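Local coordinates for protein alpha-L-rhamnosidase (Streptomyces avermitilis, PDB 3W5M) that hydrolyses terminal non-reducing alpha-L-rhamnose residues of plant glycosides and gum arabic, and binds L-rhamnose through a calcium-dependent carbohydrate-binding module, at residues 296-301 with 388-393; 662-667 with 700-705; 787-792 with 821-826. All coordinates share one frame; numbering follows the deposited sequence.

Interaction 1 of 3, residues 296-301 with 388-393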
ATOM      1  N   ALA A 296     -24.866 -16.239   2.511  1.00 26.24           N
ATOM      2  CA  ALA A 296     -25.427 -14.888   2.700  1.00 25.65           C
ATOM      3  C   ALA A 296     -24.885 -13.878   1.699  1.00 25.65           C
ATOM      4  O   ALA A 296     -23.698 -13.902   1.372  1.00 27.45           O
ATOM      5  CB  ALA A 296     -25.186 -14.375   4.122  1.00 26.31           C
ATOM      6  N   PRO A 297     -25.745 -12.963   1.223  1.00 26.16           N
ATOM      7  CA  PRO A 297     -25.260 -11.865   0.386  1.00 25.18           C
ATOM      8  C   PRO A 297     -24.350 -10.977   1.234  1.00 24.19           C
ATOM      9  O   PRO A 297     -24.511 -10.920   2.455  1.00 26.57           O
ATOM     10  CB  PRO A 297     -26.537 -11.078   0.027  1.00 26.41           C
ATOM     11  CG  PRO A 297     -27.688 -11.880   0.518  1.00 26.13           C
ATOM     12  CD  PRO A 297     -27.188 -12.891   1.506  1.00 25.96           C
ATOM     13  N   VAL A 298     -23.391 -10.327   0.592  1.00 26.91           N
ATOM     14  CA  VAL A 298     -22.441  -9.435   1.262  1.00 28.30           C
ATOM     15  C   VAL A 298     -22.924  -7.982   1.136  1.00 29.72           C
ATOM     16  O   VAL A 298     -23.268  -7.547   0.060  1.00 30.95           O
ATOM     17  CB  VAL A 298     -21.041  -9.583   0.647  1.00 28.61           C
ATOM     18  CG1 VAL A 298     -20.072  -8.556   1.246  1.00 28.43           C
ATOM     19  CG2 VAL A 298     -20.523 -11.001   0.865  1.00 32.26           C
ATOM     20  N   ALA A 299     -22.974  -7.250   2.235  1.00 30.55           N
ATOM     21  CA  ALA A 299     -23.298  -5.830   2.147  1.00 32.61           C
ATOM     22  C   ALA A 299     -22.028  -5.080   2.540  1.00 30.26           C
ATOM     23  O   ALA A 299     -21.296  -5.507   3.418  1.00 32.57           O
ATOM     24  CB  ALA A 299     -24.459  -5.469   3.068  1.00 35.05           C
ATOM     25  N   SER A 300     -21.747  -3.981   1.868  1.00 26.52           N
ATOM     26  CA  SER A 300     -20.529  -3.256   2.131  1.00 24.76           C
ATOM     27  C   SER A 300     -20.790  -1.764   2.286  1.00 22.31           C
ATOM     28  O   SER A 300     -19.994  -0.972   1.830  1.00 20.78           O
ATOM     29  CB  SER A 300     -19.551  -3.494   0.977  1.00 28.19           C
ATOM     30  OG  SER A 300     -19.163  -4.861   0.917  1.00 35.13           O
ATOM     31  N   ALA A 301     -21.882  -1.372   2.943  1.00 22.16           N
ATOM     32  CA  ALA A 301     -22.195   0.054   3.016  1.00 21.91           C
ATOM     33  C   ALA A 301     -21.192   0.753   3.938  1.00 22.17           C
ATOM     34  O   ALA A 301     -20.586   0.093   4.794  1.00 22.20           O
ATOM     35  CB  ALA A 301     -23.617   0.260   3.522  1.00 23.33           C
ATOM     36  N   PHE A 388      -9.157 -13.173  -2.272  1.00 24.26           N
ATOM     37  CA  PHE A 388      -9.640 -14.000  -1.175  1.00 24.72           C
ATOM     38  C   PHE A 388     -11.044 -13.677  -0.673  1.00 22.92           C
ATOM     39  O   PHE A 388     -11.544 -14.327   0.237  1.00 24.15           O
ATOM     40  CB  PHE A 388      -8.616 -13.955  -0.015  1.00 24.14           C
ATOM     41  CG  PHE A 388      -7.223 -14.289  -0.452  1.00 27.26           C
ATOM     42  CD1 PHE A 388      -6.958 -15.532  -1.043  1.00 28.98           C
ATOM     43  CD2 PHE A 388      -6.189 -13.377  -0.288  1.00 27.96           C
ATOM     44  CE1 PHE A 388      -5.687 -15.840  -1.484  1.00 30.38           C
ATOM     45  CE2 PHE A 388      -4.910 -13.689  -0.719  1.00 30.18           C
ATOM     46  CZ  PHE A 388      -4.665 -14.919  -1.316  1.00 30.87           C
ATOM     47  N   GLY A 389     -11.679 -12.674  -1.255  1.00 22.87           N
ATOM     48  CA  GLY A 389     -13.038 -12.315  -0.821  1.00 22.57           C
ATOM     49  C   GLY A 389     -13.071 -11.511   0.467  1.00 22.95           C
ATOM     50  O   GLY A 389     -12.021 -11.038   0.946  1.00 22.17           O
ATOM     51  N   PRO A 390     -14.281 -11.307   1.016  1.00 23.12           N
ATOM     52  CA  PRO A 390     -14.539 -10.396   2.120  1.00 23.12           C
ATOM     53  C   PRO A 390     -14.427 -11.077   3.478  1.00 23.23           C
ATOM     54  O   PRO A 390     -14.104 -12.273   3.536  1.00 25.59           O
ATOM     55  CB  PRO A 390     -15.971  -9.928   1.835  1.00 24.17           C
ATOM     56  CG  PRO A 390     -16.609 -11.093   1.136  1.00 23.37           C
ATOM     57  CD  PRO A 390     -15.525 -11.931   0.526  1.00 23.09           C
ATOM     58  N   HIS A 391     -14.649 -10.310   4.554  1.00 22.39           N
ATOM     59  CA  HIS A 391     -14.712 -10.824   5.928  1.00 21.56           C
ATOM     60  C   HIS A 391     -13.435 -11.533   6.367  1.00 22.75           C
ATOM     61  O   HIS A 391     -13.499 -12.558   7.043  1.00 23.92           O
ATOM     62  CB  HIS A 391     -15.933 -11.735   6.101  1.00 23.63           C
ATOM     63  CG  HIS A 391     -17.204 -11.100   5.661  1.00 27.27           C
ATOM     64  ND1 HIS A 391     -18.263 -11.819   5.146  1.00 29.84           N
ATOM     65  CD2 HIS A 391     -17.579  -9.797   5.630  1.00 27.03           C
ATOM     66  CE1 HIS A 391     -19.243 -10.982   4.834  1.00 29.70           C
ATOM     67  NE2 HIS A 391     -18.854  -9.752   5.118  1.00 28.07           N
ATOM     68  N   GLN A 392     -12.280 -10.999   5.980  1.00 22.87           N
ATOM     69  CA  GLN A 392     -11.000 -11.593   6.403  1.00 23.93           C
ATOM     70  C   GLN A 392     -10.807 -11.521   7.923  1.00 24.86           C
ATOM     71  O   GLN A 392     -10.267 -12.442   8.515  1.00 23.98           O
ATOM     72  CB  GLN A 392      -9.813 -10.968   5.667  1.00 24.38           C
ATOM     73  CG  GLN A 392      -9.849 -11.143   4.147  1.00 25.31           C
ATOM     74  CD  GLN A 392      -9.875 -12.595   3.728  1.00 29.44           C
ATOM     75  OE1 GLN A 392      -9.203 -13.440   4.327  1.00 29.46           O
ATOM     76  NE2 GLN A 392     -10.626 -12.892   2.677  1.00 28.64           N
ATOM     77  N   TYR A 393     -11.265 -10.446   8.562  1.00 22.08           N
ATOM     78  CA  TYR A 393     -11.055 -10.285   9.997  1.00 21.24           C
ATOM     79  C   TYR A 393     -12.354 -10.239  10.804  1.00 23.33           C
ATOM     80  O   TYR A 393     -12.371 -10.495  12.017  1.00 23.38           O
ATOM     81  CB  TYR A 393     -10.215  -9.030  10.296  1.00 20.89           C
ATOM     82  CG  TYR A 393      -8.835  -9.016   9.658  1.00 20.31           C
ATOM     83  CD1 TYR A 393      -8.645  -8.512   8.390  1.00 18.54           C
ATOM     84  CD2 TYR A 393      -7.724  -9.522  10.341  1.00 19.65           C
ATOM     85  CE1 TYR A 393      -7.388  -8.476   7.806  1.00 19.07           C
ATOM     86  CE2 TYR A 393      -6.464  -9.525   9.764  1.00 19.66           C
ATOM     87  CZ  TYR A 393      -6.283  -8.996   8.510  1.00 19.82           C
ATOM     88  OH  TYR A 393      -5.036  -8.974   7.928  1.00 19.36           O
TER
HETATM   89  O   HOH W   1     -20.921  -8.090   4.576  1.00 35.64           O
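The imidazole of His391 has CB of its chain neighbour Pro390 over the centre of one face, 4.1 Å above the plane, and a water molecule in its plane at the edge. Val298 comes from the opposing segment, its CG2 methyl reaching His391 CE1 obliquely at 4.2 Å. The same methyl lies 3.9 Å from Pro390 CG, so one branch of the valine serves both residues. With CG1 of Val298 anti to the backbone N (chi1 174°), it is CG2, set beside that nitrogen, that is turned to the proline and the imidazole. That water links the imidazole to the facing backbone: it donates to Ala299 O at 2.9 Å and stands 2.7 Å from His391 NE2, where no direct hydrogen bond spans the segments. Residues 296-301 lie in the loop between strands 282-286 and 303-311, about where the rhamnose-binding CBM67 module is inferred to end. The loop between helix 379-382 and strand 398-407, in the family's N-terminal domain, supplies residues 388-393. This is a surface contact, probably near the junction of the two modules, and the side chain of Pro390 is about 11 Å from that of Asp635, which binds rhamnose at the catalytic centre. The loop is braced from within by Gln392, whose NE2 donates to Gly389 O at 2.9 Å along a nearly straight bond (165°); that oxygen is met from above its carbonyl plane. A weak second bond runs from Gln392 NE2 to Phe388 O. Ser300 pairs through its backbone with Ala431, and His391 with Ala382.

Interaction 2 of 3, residues 662-667 with 700-705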
ATOM      1  N   THR A 662       9.527   0.554   8.817  1.00 17.52           N
ATOM      2  CA  THR A 662       9.473   0.204  10.259  1.00 18.97           C
ATOM      3  C   THR A 662       8.127  -0.385  10.631  1.00 18.73           C
ATOM      4  O   THR A 662       8.053  -1.441  11.253  1.00 17.56           O
ATOM      5  CB  THR A 662       9.824   1.403  11.186  1.00 17.88           C
ATOM      6  OG1 THR A 662      11.149   1.847  10.891  1.00 20.98           O
ATOM      7  CG2 THR A 662       9.749   1.009  12.672  1.00 21.11           C
ATOM      8  N   LYS A 663       7.051   0.304  10.250  1.00 18.50           N
ATOM      9  CA  LYS A 663       5.709  -0.174  10.475  1.00 18.09           C
ATOM     10  C   LYS A 663       5.506  -1.538   9.798  1.00 17.93           C
ATOM     11  O   LYS A 663       4.985  -2.473  10.419  1.00 17.94           O
ATOM     12  CB  LYS A 663       4.687   0.845   9.920  1.00 17.96           C
ATOM     13  CG  LYS A 663       3.243   0.452  10.139  1.00 19.68           C
ATOM     14  CD  LYS A 663       2.732  -0.342   8.963  1.00 21.21           C
ATOM     15  CE  LYS A 663       1.248  -0.597   9.077  1.00 19.62           C
ATOM     16  NZ  LYS A 663       0.826  -1.444   7.947  1.00 20.38           N
ATOM     17  N   TRP A 664       5.914  -1.654   8.545  1.00 16.50           N
ATOM     18  CA  TRP A 664       5.690  -2.909   7.819  1.00 17.64           C
ATOM     19  C   TRP A 664       6.465  -4.080   8.476  1.00 16.54           C
ATOM     20  O   TRP A 664       5.970  -5.200   8.525  1.00 16.59           O
ATOM     21  CB  TRP A 664       6.043  -2.813   6.341  1.00 17.04           C
ATOM     22  CG  TRP A 664       5.796  -4.127   5.631  1.00 17.68           C
ATOM     23  CD1 TRP A 664       4.587  -4.680   5.318  1.00 17.51           C
ATOM     24  CD2 TRP A 664       6.792  -5.072   5.216  1.00 18.77           C
ATOM     25  NE1 TRP A 664       4.774  -5.902   4.704  1.00 18.16           N
ATOM     26  CE2 TRP A 664       6.114  -6.158   4.616  1.00 18.43           C
ATOM     27  CE3 TRP A 664       8.183  -5.096   5.283  1.00 19.41           C
ATOM     28  CZ2 TRP A 664       6.786  -7.273   4.100  1.00 19.54           C
ATOM     29  CZ3 TRP A 664       8.866  -6.203   4.738  1.00 19.16           C
ATOM     30  CH2 TRP A 664       8.150  -7.289   4.189  1.00 19.43           C
ATOM     31  N   LEU A 665       7.660  -3.816   8.960  1.00 17.76           N
ATOM     32  CA  LEU A 665       8.427  -4.911   9.614  1.00 17.52           C
ATOM     33  C   LEU A 665       7.759  -5.383  10.895  1.00 17.14           C
ATOM     34  O   LEU A 665       7.893  -6.549  11.277  1.00 18.69           O
ATOM     35  CB  LEU A 665       9.864  -4.475   9.888  1.00 18.36           C
ATOM     36  CG  LEU A 665      10.743  -4.338   8.648  1.00 18.48           C
ATOM     37  CD1 LEU A 665      11.968  -3.483   9.006  1.00 19.58           C
ATOM     38  CD2 LEU A 665      11.123  -5.719   8.138  1.00 19.15           C
ATOM     39  N   VAL A 666       7.018  -4.493  11.585  1.00 16.69           N
ATOM     40  CA  VAL A 666       6.171  -4.938  12.654  1.00 17.13           C
ATOM     41  C   VAL A 666       5.109  -5.912  12.140  1.00 18.11           C
ATOM     42  O   VAL A 666       4.839  -6.942  12.799  1.00 19.11           O
ATOM     43  CB  VAL A 666       5.484  -3.759  13.391  1.00 17.72           C
ATOM     44  CG1 VAL A 666       4.550  -4.300  14.469  1.00 18.68           C
ATOM     45  CG2 VAL A 666       6.565  -2.902  14.020  1.00 20.58           C
ATOM     46  N   ASP A 667       4.519  -5.609  10.977  1.00 18.12           N
ATOM     47  CA  ASP A 667       3.518  -6.512  10.369  1.00 18.67           C
ATOM     48  C   ASP A 667       4.177  -7.854  10.031  1.00 17.48           C
ATOM     49  O   ASP A 667       3.600  -8.918  10.274  1.00 20.22           O
ATOM     50  CB  ASP A 667       2.941  -5.964   9.069  1.00 20.98           C
ATOM     51  CG  ASP A 667       2.138  -4.669   9.249  1.00 23.43           C
ATOM     52  OD1 ASP A 667       1.464  -4.489  10.309  1.00 24.49           O
ATOM     53  OD2 ASP A 667       2.182  -3.854   8.282  1.00 24.77           O
ATOM     54  N   VAL A 700      15.279  -9.909   7.004  1.00 21.35           N
ATOM     55  CA  VAL A 700      16.688  -9.591   7.225  1.00 20.11           C
ATOM     56  C   VAL A 700      17.163  -8.402   6.366  1.00 20.75           C
ATOM     57  O   VAL A 700      17.821  -7.463   6.861  1.00 20.03           O
ATOM     58  CB  VAL A 700      17.587 -10.821   6.885  1.00 20.53           C
ATOM     59  CG1 VAL A 700      18.973 -10.634   7.507  1.00 20.62           C
ATOM     60  CG2 VAL A 700      16.920 -12.114   7.322  1.00 20.34           C
ATOM     61  N   THR A 701      16.805  -8.411   5.080  1.00 19.22           N
ATOM     62  CA  THR A 701      17.360  -7.456   4.124  1.00 19.49           C
ATOM     63  C   THR A 701      16.755  -6.071   4.250  1.00 20.79           C
ATOM     64  O   THR A 701      17.410  -5.086   3.977  1.00 21.60           O
ATOM     65  CB  THR A 701      17.172  -7.886   2.655  1.00 21.63           C
ATOM     66  OG1 THR A 701      15.785  -8.063   2.386  1.00 21.45           O
ATOM     67  CG2 THR A 701      17.886  -9.233   2.364  1.00 18.64           C
ATOM     68  N   VAL A 702      15.495  -6.021   4.639  1.00 18.79           N
ATOM     69  CA  VAL A 702      14.823  -4.717   4.762  1.00 19.14           C
ATOM     70  C   VAL A 702      15.320  -3.924   6.016  1.00 18.51           C
ATOM     71  O   VAL A 702      15.606  -2.723   5.909  1.00 20.46           O
ATOM     72  CB  VAL A 702      13.293  -4.871   4.657  1.00 18.14           C
ATOM     73  CG1 VAL A 702      12.640  -3.524   4.844  1.00 18.92           C
ATOM     74  CG2 VAL A 702      12.896  -5.380   3.251  1.00 18.73           C
ATOM     75  N   PRO A 703      15.455  -4.582   7.190  1.00 18.83           N
ATOM     76  CA  PRO A 703      16.119  -3.865   8.287  1.00 18.66           C
ATOM     77  C   PRO A 703      17.521  -3.414   7.911  1.00 19.25           C
ATOM     78  O   PRO A 703      17.944  -2.299   8.245  1.00 16.71           O
ATOM     79  CB  PRO A 703      16.139  -4.893   9.420  1.00 19.40           C
ATOM     80  CG  PRO A 703      14.953  -5.755   9.143  1.00 19.30           C
ATOM     81  CD  PRO A 703      14.840  -5.835   7.658  1.00 18.16           C
ATOM     82  N   TRP A 704      18.268  -4.263   7.191  1.00 20.30           N
ATOM     83  CA  TRP A 704      19.610  -3.859   6.812  1.00 20.38           C
ATOM     84  C   TRP A 704      19.606  -2.682   5.852  1.00 20.21           C
ATOM     85  O   TRP A 704      20.410  -1.756   5.988  1.00 19.76           O
ATOM     86  CB  TRP A 704      20.401  -5.036   6.200  1.00 20.72           C
ATOM     87  CG  TRP A 704      21.836  -4.685   6.004  1.00 24.31           C
ATOM     88  CD1 TRP A 704      22.483  -4.483   4.817  1.00 23.67           C
ATOM     89  CD2 TRP A 704      22.808  -4.460   7.040  1.00 25.79           C
ATOM     90  NE1 TRP A 704      23.810  -4.162   5.046  1.00 25.32           N
ATOM     91  CE2 TRP A 704      24.040  -4.137   6.395  1.00 25.85           C
ATOM     92  CE3 TRP A 704      22.763  -4.503   8.448  1.00 25.08           C
ATOM     93  CZ2 TRP A 704      25.213  -3.847   7.110  1.00 26.37           C
ATOM     94  CZ3 TRP A 704      23.943  -4.219   9.168  1.00 24.72           C
ATOM     95  CH2 TRP A 704      25.150  -3.900   8.487  1.00 24.64           C
ATOM     96  N   ALA A 705      18.698  -2.712   4.881  1.00 20.29           N
ATOM     97  CA  ALA A 705      18.574  -1.592   3.961  1.00 20.93           C
ATOM     98  C   ALA A 705      18.238  -0.278   4.708  1.00 19.67           C
ATOM     99  O   ALA A 705      18.815   0.763   4.401  1.00 19.12           O
ATOM    100  CB  ALA A 705      17.551  -1.917   2.857  1.00 19.85           C
TER
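Helix segments 662-667 and 700-705 run nearly antiparallel, their axes 10.7 Å apart at closest approach with 159° between their N-to-C directions. The backbones are nearest at Leu665 and Pro703, whose CA atoms are 7.9 Å apart, and it is at Pro703 that the second helix kinks, because the proline N makes no bond to the preceding turn. Leu665 lays both methyls on one face of the pyrrolidine ring, by its CD-CG bond: CD2 rests 3.7 Å from Pro703 CD, and CD1 lies 3.8 Å from Pro703 CG. The leucine also fills in beside Val702, its CD2 reaching Val702 CB at 4.2 Å. Such packing of neighbouring antiparallel helices builds the (alpha/alpha)6 barrel of this glycoside hydrolase, and all four touching residues are buried in it. Trp664 brings the six-membered part of its indole to the same valine, CZ3 approaching Val702 CG2 obliquely at 4.4 Å. Its NE1 is hydrogen-bonded to Ala682 O, and the indole also touches Thr641 and Ile644 of helix 641-654; its side chain is about 8 Å from that of the rhamnose-binding Asp643. Away from the interface, Lys663 NZ forms a salt bridge with Asp667 OD2 at 2.8 Å, one turn on, using the syn lone pair of that oxygen. The carbonyls of Trp347 and Ser626 also accept from the ammonium group, giving this buried charge three partners.

Interaction 3 of 3, residues 787-792 with 821-826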
ATOM      1  N   ASP A 787      30.327 -17.825  11.726  1.00 29.46           N
ATOM      2  CA  ASP A 787      30.646 -19.240  11.564  1.00 34.27           C
ATOM      3  C   ASP A 787      29.603 -19.940  10.688  1.00 33.22           C
ATOM      4  O   ASP A 787      29.954 -20.738   9.801  1.00 31.10           O
ATOM      5  CB  ASP A 787      30.744 -19.922  12.934  1.00 38.24           C
ATOM      6  CG  ASP A 787      30.765 -21.453  12.833  1.00 44.44           C
ATOM      7  OD1 ASP A 787      31.680 -22.001  12.182  1.00 47.52           O
ATOM      8  OD2 ASP A 787      29.852 -22.105  13.392  1.00 48.70           O
ATOM      9  N   LEU A 788      28.326 -19.630  10.927  1.00 31.02           N
ATOM     10  CA  LEU A 788      27.241 -20.156  10.082  1.00 29.10           C
ATOM     11  C   LEU A 788      27.420 -19.759   8.637  1.00 27.00           C
ATOM     12  O   LEU A 788      27.291 -20.608   7.766  1.00 27.33           O
ATOM     13  CB  LEU A 788      25.866 -19.699  10.579  1.00 29.11           C
ATOM     14  CG  LEU A 788      24.690 -20.142   9.696  1.00 30.96           C
ATOM     15  CD1 LEU A 788      24.574 -21.665   9.599  1.00 30.14           C
ATOM     16  CD2 LEU A 788      23.388 -19.550  10.221  1.00 31.47           C
ATOM     17  N   PHE A 789      27.677 -18.468   8.384  1.00 26.15           N
ATOM     18  CA  PHE A 789      27.943 -17.945   7.042  1.00 27.59           C
ATOM     19  C   PHE A 789      29.094 -18.673   6.359  1.00 29.28           C
ATOM     20  O   PHE A 789      28.938 -19.135   5.223  1.00 27.17           O
ATOM     21  CB  PHE A 789      28.225 -16.435   7.058  1.00 28.22           C
ATOM     22  CG  PHE A 789      28.622 -15.871   5.718  1.00 29.32           C
ATOM     23  CD1 PHE A 789      27.841 -16.096   4.587  1.00 29.27           C
ATOM     24  CD2 PHE A 789      29.770 -15.103   5.590  1.00 31.58           C
ATOM     25  CE1 PHE A 789      28.197 -15.563   3.357  1.00 29.86           C
ATOM     26  CE2 PHE A 789      30.138 -14.564   4.361  1.00 34.90           C
ATOM     27  CZ  PHE A 789      29.354 -14.802   3.233  1.00 33.55           C
ATOM     28  N   THR A 790      30.229 -18.771   7.061  1.00 28.55           N
ATOM     29  CA  THR A 790      31.415 -19.538   6.584  1.00 29.78           C
ATOM     30  C   THR A 790      31.032 -20.961   6.129  1.00 30.48           C
ATOM     31  O   THR A 790      31.451 -21.421   5.063  1.00 29.96           O
ATOM     32  CB  THR A 790      32.467 -19.659   7.705  1.00 30.65           C
ATOM     33  OG1 THR A 790      32.825 -18.349   8.153  1.00 33.50           O
ATOM     34  CG2 THR A 790      33.732 -20.369   7.196  1.00 30.52           C
ATOM     35  N   ARG A 791      30.240 -21.648   6.949  1.00 31.07           N
ATOM     36  CA  ARG A 791      29.861 -23.038   6.654  1.00 31.98           C
ATOM     37  C   ARG A 791      28.915 -23.175   5.469  1.00 31.21           C
ATOM     38  O   ARG A 791      29.064 -24.094   4.665  1.00 27.87           O
ATOM     39  CB  ARG A 791      29.336 -23.745   7.885  1.00 32.65           C
ATOM     40  CG  ARG A 791      30.428 -23.990   8.904  1.00 39.37           C
ATOM     41  CD  ARG A 791      29.933 -24.833  10.057  1.00 41.25           C
ATOM     42  NE  ARG A 791      29.057 -24.079  10.939  1.00 47.49           N
ATOM     43  CZ  ARG A 791      27.745 -24.268  11.040  1.00 49.85           C
ATOM     44  NH1 ARG A 791      27.135 -25.186  10.296  1.00 51.04           N
ATOM     45  NH2 ARG A 791      27.039 -23.532  11.882  1.00 49.20           N
ATOM     46  N   ILE A 792      27.975 -22.236   5.321  1.00 27.85           N
ATOM     47  CA  ILE A 792      27.101 -22.236   4.160  1.00 26.25           C
ATOM     48  C   ILE A 792      27.827 -21.887   2.883  1.00 27.22           C
ATOM     49  O   ILE A 792      27.581 -22.512   1.841  1.00 27.30           O
ATOM     50  CB  ILE A 792      25.910 -21.270   4.306  1.00 24.03           C
ATOM     51  CG1 ILE A 792      25.124 -21.594   5.568  1.00 25.51           C
ATOM     52  CG2 ILE A 792      24.971 -21.440   3.103  1.00 22.35           C
ATOM     53  CD1 ILE A 792      24.129 -20.497   5.940  1.00 26.75           C
ATOM     54  N   MET A 821      26.661 -11.670  -3.383  1.00 24.80           N
ATOM     55  CA  MET A 821      26.593 -12.183  -2.022  1.00 24.91           C
ATOM     56  C   MET A 821      27.931 -12.754  -1.549  1.00 25.23           C
ATOM     57  O   MET A 821      28.011 -13.343  -0.475  1.00 25.63           O
ATOM     58  CB  MET A 821      25.482 -13.226  -1.877  1.00 27.71           C
ATOM     59  CG  MET A 821      24.086 -12.659  -2.164  1.00 27.87           C
ATOM     60  SD  MET A 821      22.815 -13.919  -2.237  1.00 30.24           S
ATOM     61  CE  MET A 821      21.348 -12.864  -2.372  1.00 27.08           C
ATOM     62  N   ASN A 822      28.959 -12.551  -2.365  1.00 26.49           N
ATOM     63  CA  ASN A 822      30.342 -12.952  -2.057  1.00 27.20           C
ATOM     64  C   ASN A 822      30.448 -14.445  -1.849  1.00 27.68           C
ATOM     65  O   ASN A 822      31.090 -14.920  -0.898  1.00 26.79           O
ATOM     66  CB  ASN A 822      30.896 -12.125  -0.879  1.00 29.37           C
ATOM     67  CG  ASN A 822      30.847 -10.630  -1.161  1.00 33.71           C
ATOM     68  OD1 ASN A 822      31.296 -10.184  -2.211  1.00 37.63           O
ATOM     69  ND2 ASN A 822      30.265  -9.852  -0.244  1.00 34.26           N
ATOM     70  N   LEU A 823      29.811 -15.189  -2.768  1.00 24.71           N
ATOM     71  CA  LEU A 823      29.762 -16.632  -2.686  1.00 25.05           C
ATOM     72  C   LEU A 823      30.799 -17.318  -3.591  1.00 27.22           C
ATOM     73  O   LEU A 823      31.208 -18.416  -3.273  1.00 30.30           O
ATOM     74  CB  LEU A 823      28.355 -17.166  -2.936  1.00 24.22           C
ATOM     75  CG  LEU A 823      27.329 -16.648  -1.896  1.00 23.94           C
ATOM     76  CD1 LEU A 823      25.914 -17.028  -2.286  1.00 24.67           C
ATOM     77  CD2 LEU A 823      27.610 -17.133  -0.480  1.00 25.16           C
ATOM     78  N   VAL A 824      31.228 -16.655  -4.665  1.00 27.93           N
ATOM     79  CA  VAL A 824      32.258 -17.202  -5.565  1.00 28.99           C
ATOM     80  C   VAL A 824      33.600 -17.162  -4.813  1.00 28.51           C
ATOM     81  O   VAL A 824      33.949 -16.135  -4.256  1.00 28.29           O
ATOM     82  CB  VAL A 824      32.409 -16.343  -6.846  1.00 29.22           C
ATOM     83  CG1 VAL A 824      33.392 -16.977  -7.811  1.00 31.04           C
ATOM     84  CG2 VAL A 824      31.078 -16.144  -7.555  1.00 32.28           C
ATOM     85  N   PRO A 825      34.375 -18.265  -4.818  1.00 30.00           N
ATOM     86  CA  PRO A 825      35.739 -18.105  -4.270  1.00 30.15           C
ATOM     87  C   PRO A 825      36.469 -16.932  -4.951  1.00 27.46           C
ATOM     88  O   PRO A 825      36.296 -16.714  -6.156  1.00 29.89           O
ATOM     89  CB  PRO A 825      36.419 -19.442  -4.588  1.00 31.41           C
ATOM     90  CG  PRO A 825      35.308 -20.402  -4.896  1.00 31.26           C
ATOM     91  CD  PRO A 825      34.158 -19.586  -5.432  1.00 29.70           C
ATOM     92  N   ASP A 826      37.274 -16.177  -4.198  1.00 26.78           N
ATOM     93  CA  ASP A 826      37.884 -14.963  -4.741  1.00 27.74           C
ATOM     94  C   ASP A 826      38.734 -15.208  -5.962  1.00 27.10           C
ATOM     95  O   ASP A 826      38.773 -14.378  -6.848  1.00 26.01           O
ATOM     96  CB  ASP A 826      38.668 -14.205  -3.687  1.00 32.48           C
ATOM     97  CG  ASP A 826      37.752 -13.496  -2.728  1.00 36.24           C
ATOM     98  OD1 ASP A 826      37.320 -14.160  -1.774  1.00 34.54           O
ATOM     99  OD2 ASP A 826      37.412 -12.302  -2.972  1.00 37.85           O
TER
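Phe789 carries its ring anti to the backbone N (chi1 175°), which swings the far end of the phenyl group out from helix 783-800 toward Leu823, while Leu823 sets CG beside its own backbone N (chi1 -61°) and turns its CD2 branch to the ring. Phe789 CE1 and Leu823 CD2 are 4.2 Å apart, the methyl standing oblique to the ring. Phe789 CZ faces the backbone instead: Met821 O lies 4.2 Å from it, at the ring edge and close to the plane. The chain met here is the end of helix 812-820, closed by a Schellman motif in which Asn822, with its positive phi of 60°, is the C-prime residue; Leu823 N bonds to Thr818 O and Asn822 N to Leu819 O. The ring of Phe789 therefore packs on a helix terminus within the (alpha/alpha)6-barrel domain. Carbonyls of this turn are also tied to helix 783-800, Asn822 O accepting from Arg793 NH1 and Leu823 O from Gln797 NE2. Leu823 further touches Ala762 of helix 756-777. Along the phenylalanine's own helix, Arg791 NE forms a salt bridge with Asp787 OD2 at 3.2 Å, approaching from above the carboxylate plane.

From the N terminus the three contacts follow one another in series, each closing before the next opens, so none nests or crosses. Interaction 1 closes a largely beta excursion of 86 residues, joining the loop where CBM67 probably ends to a loop within the N-terminal rhamnosidase domain. Interactions 2 and 3 lie in the catalytic helical domain and close shorter loops of 32 and 28 residues, the first pairing two helices, the second setting a helix against a helix end. Their centres are 24 Å apart and the two contacts do not touch. Interaction 1 comes within about 8 Å of interaction 2, nearest atom to nearest atom, whereas the nearest atoms of interactions 1 and 3 are about 26 Å apart.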